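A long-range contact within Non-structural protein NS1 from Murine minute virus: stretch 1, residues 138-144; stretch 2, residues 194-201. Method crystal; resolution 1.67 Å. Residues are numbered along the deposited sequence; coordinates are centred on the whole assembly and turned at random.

Stretch 1 138-144: SQAQGKW
Stretch 2, residues 194-201: KKDYTKCV

This is a small, largely polar contact, burying 346 Å² in all, in which two waters and one salt bridge join a helical turn to an extended segment. In stretch 1, Q141 N is hydrogen-bonded to S138 O (2.9 Å) and G142 N to Q139 O (3.0 Å); G142 and K143 are helical (phi/psi -57/-48 and -60/-44). Stretch 2 has no regular structure, T198 lying at -58/133. Q139 meets T198 and C200, G142 meets T198, and K143 meets D196, so the stretches run in opposing order.

G142 CA lies 6.0 Å from T198 CA. T198, buried and in rotamer m, points toward stretch 1, its OG1 3.9 Å from G142 CA. Glycine suits this place: an ideal CB would stand 2.6 Å from T198 OG1, a clash. The T198 hydroxyl serves water 1, which links OG1 (2.7 Å) to K143 N (3.1 Å), accepting, and Q139 O (2.9 Å), donating.

Q139 CB, directed sideways, packs 4.1 Å from SG of C200 (m); its amide end (chi1 t, chi2 149°, chi3 -7°) comes nearer. An amide suits: OE1 accepts from water 2 (2.8 Å), which accepts from C200 N (2.9 Å).

K143 (m, t, t, m) points CA-to-CB sideways, but lysine's length carries NZ 3.3 Å from OD2 of D196 (chi1 p), a salt bridge whose hydrogen bond is weak.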

# COMPACT_ATOMS: atom_id res chain seq x y z
N SER A 138 -8.28 14.54 -10.69
CA SER A 138 -9.64 14.99 -10.43
C SER A 138 -10.56 13.81 -10.12
O SER A 138 -10.35 12.71 -10.64
CB SER A 138 -10.20 15.81 -11.60
OG SER A 138 -10.09 15.10 -12.83
N GLN A 139 -11.58 14.03 -9.30
CA GLN A 139 -12.46 12.95 -8.84
C GLN A 139 -13.02 12.04 -9.94
O GLN A 139 -13.11 10.82 -9.76
CB GLN A 139 -13.64 13.54 -8.05
CG GLN A 139 -14.87 12.65 -8.10
CD GLN A 139 -15.72 12.72 -6.87
OE1 GLN A 139 -15.35 13.34 -5.86
NE2 GLN A 139 -16.89 12.08 -6.92
N ALA A 140 -13.39 12.62 -11.07
CA ALA A 140 -13.99 11.85 -12.16
C ALA A 140 -13.04 10.79 -12.74
O ALA A 140 -13.48 9.90 -13.46
CB ALA A 140 -14.46 12.78 -13.27
N GLN A 141 -11.75 10.90 -12.41
CA GLN A 141 -10.74 9.98 -12.94
C GLN A 141 -10.53 8.76 -12.05
O GLN A 141 -9.75 7.86 -12.39
CB GLN A 141 -9.41 10.71 -13.11
CG GLN A 141 -9.44 11.91 -14.04
CD GLN A 141 -8.11 12.64 -14.09
OE1 GLN A 141 -7.49 12.89 -13.05
NE2 GLN A 141 -7.66 12.97 -15.29
N GLY A 142 -11.21 8.73 -10.91
CA GLY A 142 -11.03 7.66 -9.93
C GLY A 142 -11.26 6.26 -10.46
O GLY A 142 -10.43 5.36 -10.25
N LYS A 143 -12.37 6.07 -11.16
CA LYS A 143 -12.70 4.76 -11.73
C LYS A 143 -11.65 4.27 -12.72
O LYS A 143 -11.27 3.10 -12.69
CB LYS A 143 -14.06 4.81 -12.43
CG LYS A 143 -15.24 4.88 -11.47
CD LYS A 143 -16.45 5.48 -12.17
CE LYS A 143 -17.74 5.01 -11.53
NZ LYS A 143 -17.98 3.57 -11.81
N TRP A 144 -11.19 5.16 -13.59
CA TRP A 144 -10.12 4.85 -14.53
C TRP A 144 -8.85 4.47 -13.79
O TRP A 144 -8.18 3.50 -14.17
CB TRP A 144 -9.85 6.05 -15.45
CG TRP A 144 -8.78 5.81 -16.48
CD1 TRP A 144 -8.96 5.35 -17.75
CD2 TRP A 144 -7.38 6.06 -16.33
NE1 TRP A 144 -7.75 5.29 -18.41
CE2 TRP A 144 -6.76 5.72 -17.56
CE3 TRP A 144 -6.58 6.53 -15.28
CZ2 TRP A 144 -5.39 5.83 -17.75
CZ3 TRP A 144 -5.22 6.64 -15.48
CH2 TRP A 144 -4.63 6.30 -16.71
N LYS A 194 -27.18 0.48 -8.04
CA LYS A 194 -27.11 1.93 -8.26
C LYS A 194 -25.70 2.40 -8.57
O LYS A 194 -24.74 1.64 -8.49
CB LYS A 194 -27.65 2.69 -7.04
CG LYS A 194 -28.98 2.18 -6.52
CD LYS A 194 -30.03 2.08 -7.61
CE LYS A 194 -30.83 3.37 -7.75
NZ LYS A 194 -31.99 3.18 -8.67
N LYS A 195 -25.59 3.68 -8.91
CA LYS A 195 -24.31 4.28 -9.25
C LYS A 195 -23.39 4.39 -8.03
O LYS A 195 -23.85 4.54 -6.90
CB LYS A 195 -24.54 5.66 -9.88
CG LYS A 195 -23.27 6.34 -10.37
CD LYS A 195 -23.57 7.41 -11.42
CE LYS A 195 -22.30 8.18 -11.80
NZ LYS A 195 -21.22 7.30 -12.34
N ASP A 196 -22.09 4.28 -8.27
CA ASP A 196 -21.12 4.54 -7.21
C ASP A 196 -20.33 5.80 -7.58
O ASP A 196 -19.98 6.01 -8.74
CB ASP A 196 -20.19 3.35 -7.01
CG ASP A 196 -19.54 2.91 -8.30
OD1 ASP A 196 -20.15 2.11 -9.03
OD2 ASP A 196 -18.42 3.39 -8.58
N TYR A 197 -20.09 6.64 -6.58
CA TYR A 197 -19.33 7.86 -6.78
C TYR A 197 -18.02 7.75 -6.03
O TYR A 197 -18.00 7.35 -4.88
CB TYR A 197 -20.10 9.08 -6.27
CG TYR A 197 -21.35 9.40 -7.05
CD1 TYR A 197 -21.27 10.10 -8.25
CD2 TYR A 197 -22.61 9.03 -6.58
CE1 TYR A 197 -22.41 10.42 -8.96
CE2 TYR A 197 -23.75 9.34 -7.28
CZ TYR A 197 -23.65 10.04 -8.47
OH TYR A 197 -24.78 10.36 -9.19
N THR A 198 -16.93 8.10 -6.70
CA THR A 198 -15.62 8.12 -6.06
C THR A 198 -15.63 9.04 -4.85
O THR A 198 -16.13 10.17 -4.94
CB THR A 198 -14.56 8.57 -7.05
OG1 THR A 198 -14.51 7.63 -8.12
CG2 THR A 198 -13.18 8.68 -6.37
N LYS A 199 -15.09 8.56 -3.73
CA LYS A 199 -15.02 9.36 -2.50
C LYS A 199 -13.57 9.75 -2.21
O LYS A 199 -12.80 8.95 -1.69
CB LYS A 199 -15.61 8.59 -1.31
CG LYS A 199 -15.62 9.37 0.03
CD LYS A 199 -16.37 8.60 1.09
CE LYS A 199 -16.29 9.31 2.44
NZ LYS A 199 -16.77 8.43 3.53
N CYS A 200 -13.21 10.98 -2.54
CA CYS A 200 -11.88 11.46 -2.21
C CYS A 200 -11.79 11.68 -0.71
O CYS A 200 -12.80 11.93 -0.03
CB CYS A 200 -11.56 12.73 -2.99
SG CYS A 200 -11.48 12.44 -4.78
N VAL A 201 -10.59 11.54 -0.18
CA VAL A 201 -10.37 11.80 1.23
C VAL A 201 -9.38 12.93 1.38
O VAL A 201 -8.75 13.34 0.40
CB VAL A 201 -9.89 10.55 1.99
CG1 VAL A 201 -10.89 9.42 1.84
CG2 VAL A 201 -8.52 10.11 1.47
O HOH W 1 -14.38 8.35 -10.71
O HOH W 2 -15.33 12.91 -3.12